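PDB 4JXR: acetyltransferase from Sinorhizobium meliloti, which probably transfers an acyl group from acetyl-CoA to an acceptor such as phosphinothricin, as a member of the GNAT superfamily. Local coordinates for residues Ile89-Pro93 / Glu94-Lys98; Ala133-Ala137 / Leu138-Leu142; Leu44-Ser47 / Thr48-Asn52; Leu166-Gly169 / Thr170-Pro174; Asn77-Ala80 / Tyr81-Leu84. All coordinates share one frame; numbering follows the deposited sequence. Where two conformers were deposited one is given.

All five contacts are local, each within one continuous run of chain. Contact 5 is buried and contact 2 partly so, while contacts 1, 3 and 4 lie at the surface. Contacts 1 and 2 reach the same sheet and touch through Ile89 and Leu134, near the acetyl-CoA site. Contacts 4 and 5 meet where Pro174 packs on Phe83, and both touch the second subunit. Contact 3 also reaches it, through Arg45. Arginine to a backbone carbonyl is the shared theme of contacts 1, 2 and 5. Contact 3 uses threonine hydroxyls along a helix instead, and contact 4 pairs a carboxylate with a threonine. Only contact 2 has an aromatic pair across its segments.

Contact 1: residues Ile89-Pro93 / Glu94-Lys98; sequences IYLSP and EARGK
Hydrogen bonds do most of the work between Arg96 and Leu91. The guanidinium grips Leu91 O side-on with two nitrogens. Arg96 NH2 lies 2.9 Å from Leu91 O, nearly in line with the carbonyl bond. Arg96 NE lies 3.1 Å from Leu91 O and comes from above the carbonyl plane. The oxygen sits close to the guanidinium plane, so the double grip fixes the rotation of the group. The chain is extended from CG to NE, which carries it back past Leu91. Backbone bonds tighten the turn: Ala95 N to Ser92 O is 2.9 Å and Arg96 N to Pro93 O is 3.2 Å. A water donates to both Pro93 O and Arg96 O. Lys98 NZ returns to Glu94 O at 2.7 Å.

Packing is lighter. Pro93 runs beside the arginine, and its CA sits 3.7 Å above one guanidinium face, over the centre. Leu91 CB meets Ala95 CB at 4.2 Å.

Ser92 OG bonds to Ile67 O. Gly97 N hydrogen-bonds a citrate, probably from the crystallisation liquor.

Arg96 begins the (R/Q)xxGx(G/A) signature of GNAT enzymes. Its side chain holds the turn and makes a salt bridge to Glu23 of helix 14-27, while the backbone N-H of Gly97, an acetyl-CoA-binding residue, meets the citrate. This is consistent with a pyrophosphate-binding loop.

Contact 2: residues Ala133-Ala137 / Leu138-Leu142; sequences ALHRA and LGFEL
His135 and Phe140 share one first torsion, with CG anti to the carbonyl carbon in both (chi1 -73° in His135), and this sets their rings against each other. Arg136 is built differently. Its CG is anti to the backbone N, and a bend at chi2 (78°) brings the guanidinium edge-on to the chain after the helix.

The two rings make a T-shaped stack. The edge of His135 points at the face of Phe140, with centroids 4.9 Å apart and planes at 87°. His135 CD2 stands 3.8 Å above the plane of the Phe140 ring, over its centre. The imidazole nitrogens bond elsewhere, NE2 to Asp87 and ND1 to Ser131 O.

The backbone closes the helix with a Schellman motif. Phe140 N bonds to His135 O at 3.1 Å, and Gly139 N to Arg136 O at 2.9 Å. Gly139 has the positive phi of the C-prime residue. Leu138 N also reaches His135 O, at 3.0 Å, from the face opposite Phe140 N.

Arg136 NH1 bonds to Phe140 O at 2.9 Å, the oxygen tilted from the guanidinium plane. Glu141 OE2 is 4.4 Å from Arg136 NH1; no N-H points at it, and its pull is one of charge alone.

The exit from helix 129-137 into strand 141-152 is thus fixed twice. An aromatic pair fills the inner side, and a cationic group bridges the exposed one, its charge probably partly offset by Glu141.

Contact 3: residues Leu44-Ser47 / Thr48-Asn52; sequences LRFS and TITGN
Thr50 meets Phe46 in two ways. Thr50 OG1 donates to Phe46 O at 2.8 Å, while its methyl CG2 lies over the face of the Phe46 ring. CG2 is 4.2 Å from the ring centroid and 27° off the normal, a CH-pi contact. A chi1 of 60° lets both happen. It brings OG1 to the carbonyl and leaves OG1 and CG2 over the same ring face. Phe46 O also takes Thr50 N at 3.0 Å, and the two donors come from opposite faces of its plane.

Thr48 repeats the polar half on Leu44. Both Thr48 OG1 and Thr48 N lie 3.0 Å from Leu44 O. Ile49 N bonds to Arg45 O at 3.0 Å, as the helix requires.

Further out, Phe46 meets Tyr56 edge-to-face, and Ile49 packs on Tyr56 and Tyr71 of the sheet. Arg45 points away from this contact, makes salt bridges with Glu33 and Glu41, and packs on Arg78 of the second subunit.

Threonine hydroxyls that bond back to the carbonyl four residues earlier are a familiar alpha-helical arrangement. Here they occupy the last turns of helix 39-51, which packs on the central sheet of the GNAT fold.

Contact 4: residues Leu166-Gly169 / Thr170-Pro174; sequences LGEG and TATKP
Glu168 leans across to Thr172, and its side chain can be followed outward. CB lies 3.6 Å from Thr172 OG1. CG stays near the same hydroxyl as the chain runs on, extended. CD comes within 3.7 Å of Thr172 OG1, with the methyl CG2 of Thr172 a little further off. At the tip, OE1 accepts a hydrogen bond from Thr172 OG1 at 2.7 Å. The hydroxyl meets OE1 on its anti side, 17° out of the carboxylate plane. A chi1 of 65° in Thr172 places OG1 between its backbone N and carbonyl carbon, facing the glutamate. The methyl then lies alongside, with Thr172 CG2 3.5 Å from Glu168 OE1.

The backbone between them makes this approach possible. Ala171 N bonds to Glu168 O at 3.0 Å, closing a turn. Another turn precedes it, with Gly169 N 2.9 Å from Leu166 O.

Arg118, outside both segments, ties the loop to the rest of the chain. Its NH1 bonds to Gly169 O and Thr172 O, and its NH2 is a distant, weak charge partner of Glu168 OE1. Trp156 of the second subunit bonds to Thr172 O.

The pattern is two successive type II' beta turns, Leu166-Gly169 and Glu168-Ala171. Each has a glycine of positive phi, Gly167 and Gly169, at its second position, where this turn type favours glycine. They lead the chain from strand 155-165 to the subunit interface.

Contact 5: residues Asn77-Ala80 / Tyr81-Leu84; sequences NRTA and YRFL
Arg78 O accepts Tyr81 N at 2.9 Å and Thr79 O accepts Arg82 N at 3.1 Å, a short 3-10 turn that runs into a type I beta turn from Tyr81 to Leu84.

Arg82 carries the side-chain contact. Its CG sits between the backbone N and the carbonyl carbon (chi1 65°). The chain runs extended to NE beside Thr79, and the last torsion (-79°) turns NH1 back to Thr79 O. Arg82 NH1 lies 2.9 Å from Thr79 O, with the oxygen in the guanidinium plane and an N-H...O angle of 161°. Arg82 N and NH1 reach that oxygen from opposite faces of the carbonyl. Arg82 NH1 also lies 3.6 Å from Thr79 CG2. Phe83 CE2 lies over one guanidinium face, 3.5 Å above it and offset toward the rim.

A water joins the turns, donating to Ala80 O and accepting from Phe83 N. Arg82 NH2 makes a salt bridge with Asp181, and Thr79 OG1 bonds to Tyr184 O. Tyr81 meets Tyr32 of the second subunit edge-to-face.

One arginine therefore closes its own turn and ties it to the C-terminal segment. Thr79 O and Asp181 probably offset its buried charge at this subunit interface, with Arg185, a like charge, also near.

Contact 1: residues Ile89-Pro93 / Glu94-Lys98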
loop_
_atom_site.group_PDB
_atom_site.type_symbol
_atom_site.label_atom_id
_atom_site.label_comp_id
_atom_site.label_asym_id
_atom_site.label_seq_id
_atom_site.Cartn_x
_atom_site.Cartn_y
_atom_site.Cartn_z
ATOM N N ILE A 89 -13.954 6.630 -0.439
ATOM C CA ILE A 89 -15.285 7.193 -0.615
ATOM C C ILE A 89 -16.212 6.110 -1.099
ATOM O O ILE A 89 -15.924 5.458 -2.092
ATOM C CB ILE A 89 -15.278 8.325 -1.636
ATOM C CG1 ILE A 89 -14.273 9.402 -1.312
ATOM C CG2 ILE A 89 -16.688 8.925 -1.777
ATOM C CD1 ILE A 89 -14.114 10.348 -2.446
ATOM N N TYR A 90 -17.370 5.954 -0.448
ATOM C CA TYR A 90 -18.382 4.958 -0.841
ATOM C C TYR A 90 -19.750 5.591 -0.809
ATOM O O TYR A 90 -20.210 6.057 0.210
ATOM C CB TYR A 90 -18.338 3.739 0.071
ATOM C CG TYR A 90 -17.033 2.988 -0.082
ATOM C CD1 TYR A 90 -16.893 2.040 -1.054
ATOM C CD2 TYR A 90 -15.957 3.220 0.746
ATOM C CE1 TYR A 90 -15.688 1.395 -1.252
ATOM C CE2 TYR A 90 -14.730 2.569 0.533
ATOM C CZ TYR A 90 -14.627 1.689 -0.487
ATOM O OH TYR A 90 -13.423 1.039 -0.689
ATOM N N LEU A 91 -20.422 5.582 -1.952
ATOM C CA LEU A 91 -21.778 6.084 -2.100
ATOM C C LEU A 91 -22.733 4.946 -2.344
ATOM O O LEU A 91 -22.471 4.089 -3.181
ATOM C CB LEU A 91 -21.842 6.984 -3.328
ATOM C CG LEU A 91 -21.013 8.225 -3.269
ATOM C CD1 LEU A 91 -21.111 9.016 -4.561
ATOM C CD2 LEU A 91 -21.371 9.087 -2.095
ATOM N N SER A 92 -23.871 4.965 -1.691
ATOM C CA SER A 92 -24.973 4.070 -2.049
ATOM C C SER A 92 -25.417 4.406 -3.463
ATOM O O SER A 92 -25.266 5.542 -3.948
ATOM C CB SER A 92 -26.115 4.230 -1.093
ATOM O OG SER A 92 -26.715 5.462 -1.178
ATOM N N PRO A 93 -26.026 3.424 -4.164
ATOM C CA PRO A 93 -26.470 3.699 -5.536
ATOM C C PRO A 93 -27.329 4.945 -5.635
ATOM O O PRO A 93 -27.150 5.721 -6.596
ATOM C CB PRO A 93 -27.238 2.441 -5.890
ATOM C CG PRO A 93 -26.459 1.366 -5.168
ATOM C CD PRO A 93 -26.158 1.996 -3.832
ATOM N N GLU A 94 -28.201 5.179 -4.658
ATOM C CA GLU A 94 -29.134 6.295 -4.717
ATOM C C GLU A 94 -28.481 7.644 -4.502
ATOM O O GLU A 94 -29.088 8.673 -4.828
ATOM C CB GLU A 94 -30.249 6.115 -3.677
ATOM C CG GLU A 94 -29.776 6.331 -2.237
ATOM C CD GLU A 94 -30.875 6.791 -1.290
ATOM O OE1 GLU A 94 -31.457 5.930 -0.591
ATOM O OE2 GLU A 94 -31.139 8.014 -1.236
ATOM N N ALA A 95 -27.243 7.627 -3.989
ATOM C CA ALA A 95 -26.498 8.844 -3.733
ATOM C C ALA A 95 -25.645 9.274 -4.921
ATOM O O ALA A 95 -24.956 10.272 -4.818
ATOM C CB ALA A 95 -25.579 8.670 -2.520
ATOM N N ARG A 96 -25.577 8.480 -5.987
ATOM C CA ARG A 96 -24.681 8.777 -7.102
ATOM C C ARG A 96 -25.321 9.807 -8.016
ATOM O O ARG A 96 -26.562 9.871 -8.129
ATOM C CB ARG A 96 -24.304 7.479 -7.795
ATOM C CG ARG A 96 -23.523 6.515 -6.901
ATOM C CD ARG A 96 -23.235 5.115 -7.414
ATOM N NE ARG A 96 -22.864 4.216 -6.281
ATOM C CZ ARG A 96 -22.903 2.882 -6.315
ATOM N NH1 ARG A 96 -23.264 2.247 -7.430
ATOM N NH2 ARG A 96 -22.604 2.159 -5.276
ATOM N N GLY A 97 -24.513 10.621 -8.678
ATOM C CA GLY A 97 -25.034 11.601 -9.638
ATOM C C GLY A 97 -25.646 12.862 -9.078
ATOM O O GLY A 97 -26.455 13.540 -9.722
ATOM N N LYS A 98 -25.300 13.140 -7.824
ATOM C CA LYS A 98 -25.857 14.228 -7.094
ATOM C C LYS A 98 -24.824 15.165 -6.485
ATOM O O LYS A 98 -25.150 15.969 -5.640
ATOM C CB LYS A 98 -26.749 13.676 -5.964
ATOM C CG LYS A 98 -27.916 12.856 -6.506
ATOM C CD LYS A 98 -28.809 12.275 -5.437
ATOM C CE LYS A 98 -29.961 11.481 -6.062
ATOM N NZ LYS A 98 -30.779 10.772 -5.031
HETATM O O HOH W 1 -28.523 7.818 -7.936
#

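Contact 2: residues Ala133-Ala137 / Leu138-Leu142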
loop_
_atom_site.group_PDB
_atom_site.type_symbol
_atom_site.label_atom_id
_atom_site.label_comp_id
_atom_site.label_asym_id
_atom_site.label_seq_id
_atom_site.Cartn_x
_atom_site.Cartn_y
_atom_site.Cartn_z
ATOM N N ALA A 133 -12.256 10.723 -12.633
ATOM C CA ALA A 133 -12.747 12.055 -12.972
ATOM C C ALA A 133 -13.148 12.839 -11.709
ATOM O O ALA A 133 -12.926 14.031 -11.641
ATOM C CB ALA A 133 -13.901 11.968 -13.941
ATOM N N LEU A 134 -13.786 12.169 -10.765
ATOM C CA LEU A 134 -14.105 12.818 -9.491
ATOM C C LEU A 134 -12.873 13.401 -8.834
ATOM O O LEU A 134 -12.850 14.524 -8.372
ATOM C CB LEU A 134 -14.781 11.781 -8.559
ATOM C CG LEU A 134 -14.916 12.232 -7.090
ATOM C CD1 LEU A 134 -15.765 13.474 -6.943
ATOM C CD2 LEU A 134 -15.436 11.078 -6.248
ATOM N N HIS A 135 -11.827 12.570 -8.780
ATOM C CA HIS A 135 -10.591 13.023 -8.161
ATOM C C HIS A 135 -9.937 14.127 -8.979
ATOM O O HIS A 135 -9.457 15.104 -8.422
ATOM C CB HIS A 135 -9.655 11.852 -7.931
ATOM C CG HIS A 135 -10.089 10.958 -6.808
ATOM N ND1 HIS A 135 -11.065 10.001 -6.920
ATOM C CD2 HIS A 135 -9.722 10.935 -5.520
ATOM C CE1 HIS A 135 -11.257 9.431 -5.729
ATOM N NE2 HIS A 135 -10.445 9.983 -4.859
ATOM N N ARG A 136 -9.920 14.013 -10.312
ATOM C CA ARG A 136 -9.353 15.058 -11.149
ATOM C C ARG A 136 -10.039 16.387 -10.868
ATOM O O ARG A 136 -9.369 17.420 -10.788
ATOM C CB ARG A 136 -9.501 14.683 -12.636
ATOM C CG ARG A 136 -8.847 15.685 -13.566
ATOM C CD ARG A 136 -7.339 15.483 -13.614
ATOM N NE ARG A 136 -6.645 16.543 -14.285
ATOM C CZ ARG A 136 -6.066 17.553 -13.666
ATOM N NH1 ARG A 136 -5.954 17.583 -12.336
ATOM N NH2 ARG A 136 -5.560 18.544 -14.398
ATOM N N ALA A 137 -11.342 16.381 -10.707
ATOM C CA ALA A 137 -12.106 17.584 -10.451
ATOM C C ALA A 137 -11.721 18.272 -9.170
ATOM O O ALA A 137 -11.933 19.477 -9.039
ATOM C CB ALA A 137 -13.601 17.276 -10.411
ATOM N N LEU A 138 -11.166 17.537 -8.218
ATOM C CA LEU A 138 -10.690 18.025 -6.931
ATOM C C LEU A 138 -9.194 18.272 -6.956
ATOM O O LEU A 138 -8.604 18.479 -5.905
ATOM C CB LEU A 138 -11.085 17.060 -5.788
ATOM C CG LEU A 138 -12.357 17.336 -5.004
ATOM C CD1 LEU A 138 -12.193 18.598 -4.191
ATOM C CD2 LEU A 138 -13.506 17.494 -5.959
ATOM N N GLY A 139 -8.565 18.316 -8.125
ATOM C CA GLY A 139 -7.179 18.668 -8.223
ATOM C C GLY A 139 -6.205 17.537 -8.133
ATOM O O GLY A 139 -4.988 17.773 -8.139
ATOM N N PHE A 140 -6.646 16.298 -8.074
ATOM C CA PHE A 140 -5.743 15.166 -8.154
ATOM C C PHE A 140 -5.226 15.012 -9.572
ATOM O O PHE A 140 -5.957 15.292 -10.531
ATOM C CB PHE A 140 -6.411 13.873 -7.732
ATOM C CG PHE A 140 -6.726 13.725 -6.264
ATOM C CD1 PHE A 140 -7.736 14.457 -5.666
ATOM C CD2 PHE A 140 -6.048 12.805 -5.495
ATOM C CE1 PHE A 140 -8.015 14.291 -4.325
ATOM C CE2 PHE A 140 -6.377 12.600 -4.160
ATOM C CZ PHE A 140 -7.339 13.354 -3.577
ATOM N N GLU A 141 -4.005 14.554 -9.705
ATOM C CA GLU A 141 -3.432 14.200 -10.995
ATOM C C GLU A 141 -3.081 12.733 -11.010
ATOM O O GLU A 141 -2.623 12.173 -10.025
ATOM C CB GLU A 141 -2.169 15.023 -11.227
ATOM C CG GLU A 141 -2.500 16.515 -11.305
ATOM C CD GLU A 141 -1.372 17.439 -11.674
ATOM O OE1 GLU A 141 -0.213 17.010 -11.884
ATOM O OE2 GLU A 141 -1.697 18.642 -11.721
ATOM N N LEU A 142 -3.300 12.100 -12.155
ATOM C CA LEU A 142 -2.946 10.722 -12.362
ATOM C C LEU A 142 -1.439 10.544 -12.318
ATOM O O LEU A 142 -0.711 11.224 -13.024
ATOM C CB LEU A 142 -3.551 10.248 -13.706
ATOM C CG LEU A 142 -3.392 8.775 -14.045
ATOM C CD1 LEU A 142 -4.114 7.879 -13.076
ATOM C CD2 LEU A 142 -3.892 8.537 -15.459
#

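Contact 3: residues Leu44-Ser47 / Thr48-Asn52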
loop_
_atom_site.group_PDB
_atom_site.type_symbol
_atom_site.label_atom_id
_atom_site.label_comp_id
_atom_site.label_asym_id
_atom_site.label_seq_id
_atom_site.Cartn_x
_atom_site.Cartn_y
_atom_site.Cartn_z
ATOM N N LEU A 44 -14.580 -1.907 14.240
ATOM C CA LEU A 44 -13.188 -1.912 14.639
ATOM C C LEU A 44 -12.359 -1.025 13.707
ATOM O O LEU A 44 -11.534 -0.237 14.148
ATOM C CB LEU A 44 -12.627 -3.317 14.675
ATOM C CG LEU A 44 -11.146 -3.452 14.968
ATOM C CD1 LEU A 44 -10.799 -2.791 16.271
ATOM C CD2 LEU A 44 -10.715 -4.891 15.005
ATOM N N ARG A 45 -12.609 -1.133 12.404
ATOM C CA ARG A 45 -11.907 -0.269 11.451
ATOM C C ARG A 45 -12.178 1.205 11.737
ATOM O O ARG A 45 -11.259 2.018 11.726
ATOM C CB ARG A 45 -12.285 -0.635 10.018
ATOM C CG ARG A 45 -11.855 -2.039 9.623
ATOM C CD ARG A 45 -12.296 -2.401 8.216
ATOM N NE ARG A 45 -12.043 -3.799 7.907
ATOM C CZ ARG A 45 -12.227 -4.349 6.706
ATOM N NH1 ARG A 45 -12.656 -3.615 5.694
ATOM N NH2 ARG A 45 -11.984 -5.637 6.522
ATOM N N PHE A 46 -13.435 1.552 11.987
ATOM C CA PHE A 46 -13.809 2.907 12.327
ATOM C C PHE A 46 -13.088 3.376 13.578
ATOM O O PHE A 46 -12.587 4.495 13.631
ATOM C CB PHE A 46 -15.333 2.967 12.536
ATOM C CG PHE A 46 -15.828 4.176 13.250
ATOM C CD1 PHE A 46 -16.120 5.365 12.608
ATOM C CD2 PHE A 46 -16.058 4.099 14.627
ATOM C CE1 PHE A 46 -16.595 6.458 13.306
ATOM C CE2 PHE A 46 -16.516 5.190 15.317
ATOM C CZ PHE A 46 -16.815 6.354 14.661
ATOM N N SER A 47 -13.045 2.536 14.607
ATOM C CA SER A 47 -12.371 2.844 15.874
ATOM C C SER A 47 -10.900 3.162 15.618
ATOM O O SER A 47 -10.324 4.092 16.188
ATOM C CB SER A 47 -12.583 1.641 16.852
ATOM O OG SER A 47 -11.883 1.833 18.062
ATOM N N THR A 48 -10.272 2.362 14.781
ATOM C CA THR A 48 -8.867 2.519 14.510
ATOM C C THR A 48 -8.568 3.810 13.733
ATOM O O THR A 48 -7.647 4.567 14.057
ATOM C CB THR A 48 -8.334 1.284 13.763
ATOM O OG1 THR A 48 -8.591 0.112 14.554
ATOM C CG2 THR A 48 -6.856 1.394 13.460
ATOM N N ILE A 49 -9.330 4.040 12.674
ATOM C CA ILE A 49 -9.136 5.210 11.828
ATOM C C ILE A 49 -9.322 6.464 12.669
ATOM O O ILE A 49 -8.483 7.379 12.657
ATOM C CB ILE A 49 -10.096 5.160 10.639
ATOM C CG1 ILE A 49 -9.744 4.034 9.705
ATOM C CG2 ILE A 49 -10.155 6.494 9.910
ATOM C CD1 ILE A 49 -10.873 3.588 8.784
ATOM N N THR A 50 -10.436 6.570 13.376
ATOM C CA THR A 50 -10.705 7.732 14.158
ATOM C C THR A 50 -9.787 7.841 15.354
ATOM O O THR A 50 -9.422 8.968 15.739
ATOM C CB THR A 50 -12.184 7.801 14.609
ATOM O OG1 THR A 50 -12.545 6.666 15.397
ATOM C CG2 THR A 50 -13.096 7.943 13.382
ATOM N N GLY A 51 -9.319 6.737 15.908
ATOM C CA GLY A 51 -8.358 6.775 16.993
ATOM C C GLY A 51 -7.039 7.353 16.569
ATOM O O GLY A 51 -6.299 7.897 17.419
ATOM N N ASN A 52 -6.704 7.305 15.295
ATOM C CA ASN A 52 -5.517 7.915 14.744
ATOM C C ASN A 52 -5.703 9.381 14.362
ATOM O O ASN A 52 -4.802 9.981 13.794
ATOM C CB ASN A 52 -5.016 7.087 13.552
ATOM C CG ASN A 52 -4.297 5.841 13.937
ATOM O OD1 ASN A 52 -3.470 5.861 14.838
ATOM N ND2 ASN A 52 -4.501 4.788 13.176
#

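Contact 4: residues Leu166-Gly169 / Thr170-Pro174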
loop_
_atom_site.group_PDB
_atom_site.type_symbol
_atom_site.label_atom_id
_atom_site.label_comp_id
_atom_site.label_asym_id
_atom_site.label_seq_id
_atom_site.Cartn_x
_atom_site.Cartn_y
_atom_site.Cartn_z
ATOM N N LEU A 166 -1.475 18.804 -0.322
ATOM C CA LEU A 166 -2.334 19.435 0.655
ATOM C C LEU A 166 -1.559 20.576 1.318
ATOM O O LEU A 166 -0.418 20.380 1.741
ATOM C CB LEU A 166 -2.771 18.457 1.757
ATOM C CG LEU A 166 -3.543 17.224 1.293
ATOM C CD1 LEU A 166 -3.687 16.276 2.451
ATOM C CD2 LEU A 166 -4.899 17.581 0.713
ATOM N N GLY A 167 -2.209 21.705 1.484
ATOM C CA GLY A 167 -1.601 22.798 2.163
ATOM C C GLY A 167 -0.285 23.227 1.544
ATOM O O GLY A 167 -0.174 23.394 0.351
ATOM N N GLU A 168 0.705 23.330 2.417
ATOM C CA GLU A 168 2.050 23.701 2.002
ATOM C C GLU A 168 2.759 22.609 1.185
ATOM O O GLU A 168 3.812 22.878 0.654
ATOM C CB GLU A 168 2.873 24.133 3.238
ATOM C CG GLU A 168 2.335 25.444 3.821
ATOM C CD GLU A 168 2.957 25.903 5.158
ATOM O OE1 GLU A 168 3.877 25.344 5.660
ATOM O OE2 GLU A 168 2.462 26.887 5.732
ATOM N N GLY A 169 2.244 21.371 1.166
ATOM C CA GLY A 169 2.821 20.325 0.313
ATOM C C GLY A 169 4.281 20.090 0.683
ATOM O O GLY A 169 4.624 19.895 1.836
ATOM N N THR A 170 5.144 20.099 -0.343
ATOM C CA THR A 170 6.558 19.877 -0.158
ATOM C C THR A 170 7.325 21.157 0.096
ATOM O O THR A 170 8.567 21.087 0.258
ATOM C CB THR A 170 7.157 19.138 -1.399
ATOM O OG1 THR A 170 8.442 18.615 -1.085
ATOM C CG2 THR A 170 7.241 20.138 -2.583
ATOM N N ALA A 171 6.659 22.298 0.133
ATOM C CA ALA A 171 7.351 23.575 0.100
ATOM C C ALA A 171 8.011 23.962 1.405
ATOM O O ALA A 171 8.929 24.827 1.396
ATOM C CB ALA A 171 6.413 24.676 -0.388
ATOM N N THR A 172 7.554 23.442 2.521
ATOM C CA THR A 172 8.089 23.683 3.866
ATOM C C THR A 172 8.264 22.380 4.610
ATOM O O THR A 172 7.639 21.373 4.240
ATOM C CB THR A 172 7.180 24.574 4.741
ATOM O OG1 THR A 172 5.974 23.856 4.966
ATOM C CG2 THR A 172 6.909 25.917 4.060
ATOM N N LYS A 173 9.139 22.354 5.600
ATOM C CA LYS A 173 9.244 21.254 6.523
ATOM C C LYS A 173 8.099 21.232 7.499
ATOM O O LYS A 173 7.725 22.288 7.995
ATOM C CB LYS A 173 10.589 21.376 7.275
ATOM C CG LYS A 173 11.808 21.495 6.346
ATOM C CD LYS A 173 11.941 20.331 5.367
ATOM C CE LYS A 173 13.121 20.424 4.394
ATOM N NZ LYS A 173 14.439 20.371 5.046
ATOM N N PRO A 174 7.559 20.062 7.878
ATOM C CA PRO A 174 6.483 20.072 8.876
ATOM C C PRO A 174 6.975 20.488 10.249
ATOM O O PRO A 174 8.033 20.103 10.661
ATOM C CB PRO A 174 5.932 18.632 8.923
ATOM C CG PRO A 174 6.168 18.232 7.553
ATOM C CD PRO A 174 7.653 18.722 7.321
#

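Contact 5: residues Asn77-Ala80 / Tyr81-Leu84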
loop_
_atom_site.group_PDB
_atom_site.type_symbol
_atom_site.label_atom_id
_atom_site.label_comp_id
_atom_site.label_asym_id
_atom_site.label_seq_id
_atom_site.Cartn_x
_atom_site.Cartn_y
_atom_site.Cartn_z
ATOM N N ASN A 77 1.086 2.687 7.265
ATOM C CA ASN A 77 1.291 3.265 8.599
ATOM C C ASN A 77 2.746 3.141 9.060
ATOM O O ASN A 77 2.998 2.743 10.179
ATOM C CB ASN A 77 0.363 2.592 9.593
ATOM C CG ASN A 77 0.669 1.139 9.745
ATOM O OD1 ASN A 77 1.518 0.608 9.114
ATOM N ND2 ASN A 77 -0.022 0.505 10.649
ATOM N N ARG A 78 3.695 3.499 8.218
ATOM C CA ARG A 78 5.112 3.592 8.539
ATOM C C ARG A 78 5.438 5.068 8.740
ATOM O O ARG A 78 4.859 5.972 8.115
ATOM C CB ARG A 78 6.031 2.980 7.500
ATOM C CG ARG A 78 5.896 1.458 7.193
ATOM C CD ARG A 78 5.618 0.556 8.402
ATOM N NE ARG A 78 5.835 -0.886 8.130
ATOM C CZ ARG A 78 5.683 -1.857 9.028
ATOM N NH1 ARG A 78 5.918 -3.132 8.702
ATOM N NH2 ARG A 78 5.274 -1.575 10.254
ATOM N N THR A 79 6.364 5.291 9.665
ATOM C CA THR A 79 6.708 6.602 10.147
ATOM C C THR A 79 6.857 7.649 9.057
ATOM O O THR A 79 6.287 8.745 9.142
ATOM C CB THR A 79 7.972 6.542 11.008
ATOM O OG1 THR A 79 7.837 5.540 11.987
ATOM C CG2 THR A 79 8.252 7.899 11.644
ATOM N N ALA A 80 7.667 7.369 8.040
ATOM C CA ALA A 80 7.959 8.396 7.063
ATOM C C ALA A 80 6.769 8.791 6.220
ATOM O O ALA A 80 6.812 9.821 5.595
ATOM C CB ALA A 80 9.152 8.040 6.228
ATOM N N TYR A 81 5.716 7.957 6.174
ATOM C CA TYR A 81 4.492 8.261 5.465
ATOM C C TYR A 81 3.489 9.077 6.267
ATOM O O TYR A 81 2.373 9.293 5.833
ATOM C CB TYR A 81 3.788 6.986 5.003
ATOM C CG TYR A 81 4.411 6.209 3.883
ATOM C CD1 TYR A 81 4.567 6.763 2.614
ATOM C CD2 TYR A 81 4.744 4.873 4.037
ATOM C CE1 TYR A 81 4.965 5.965 1.533
ATOM C CE2 TYR A 81 5.189 4.076 2.957
ATOM C CZ TYR A 81 5.312 4.650 1.739
ATOM O OH TYR A 81 5.723 3.880 0.649
ATOM N N ARG A 82 3.861 9.564 7.471
ATOM C CA ARG A 82 2.838 10.134 8.348
ATOM C C ARG A 82 2.157 11.382 7.805
ATOM O O ARG A 82 1.029 11.674 8.234
ATOM C CB ARG A 82 3.404 10.384 9.749
ATOM C CG ARG A 82 4.515 11.425 9.827
ATOM C CD ARG A 82 5.253 11.278 11.153
ATOM N NE ARG A 82 6.355 12.219 11.342
ATOM C CZ ARG A 82 7.560 12.101 10.800
ATOM N NH1 ARG A 82 7.850 11.083 10.015
ATOM N NH2 ARG A 82 8.497 13.008 11.078
ATOM N N PHE A 83 2.776 12.113 6.907
ATOM C CA PHE A 83 2.170 13.306 6.310
ATOM C C PHE A 83 1.362 13.002 5.060
ATOM O O PHE A 83 0.830 13.928 4.432
ATOM C CB PHE A 83 3.238 14.366 5.994
ATOM C CG PHE A 83 4.000 14.759 7.228
ATOM C CD1 PHE A 83 3.453 15.566 8.179
ATOM C CD2 PHE A 83 5.273 14.246 7.449
ATOM C CE1 PHE A 83 4.169 15.839 9.364
ATOM C CE2 PHE A 83 5.967 14.525 8.622
ATOM C CZ PHE A 83 5.418 15.315 9.545
ATOM N N LEU A 84 1.246 11.729 4.694
ATOM C CA LEU A 84 0.466 11.243 3.535
ATOM C C LEU A 84 -0.795 10.573 4.036
ATOM O O LEU A 84 -0.761 9.715 4.914
ATOM C CB LEU A 84 1.321 10.241 2.782
ATOM C CG LEU A 84 0.619 9.489 1.630
ATOM C CD1 LEU A 84 0.177 10.408 0.542
ATOM C CD2 LEU A 84 1.519 8.400 1.100
HETATM O O HOH W 2 4.880 11.728 4.890
#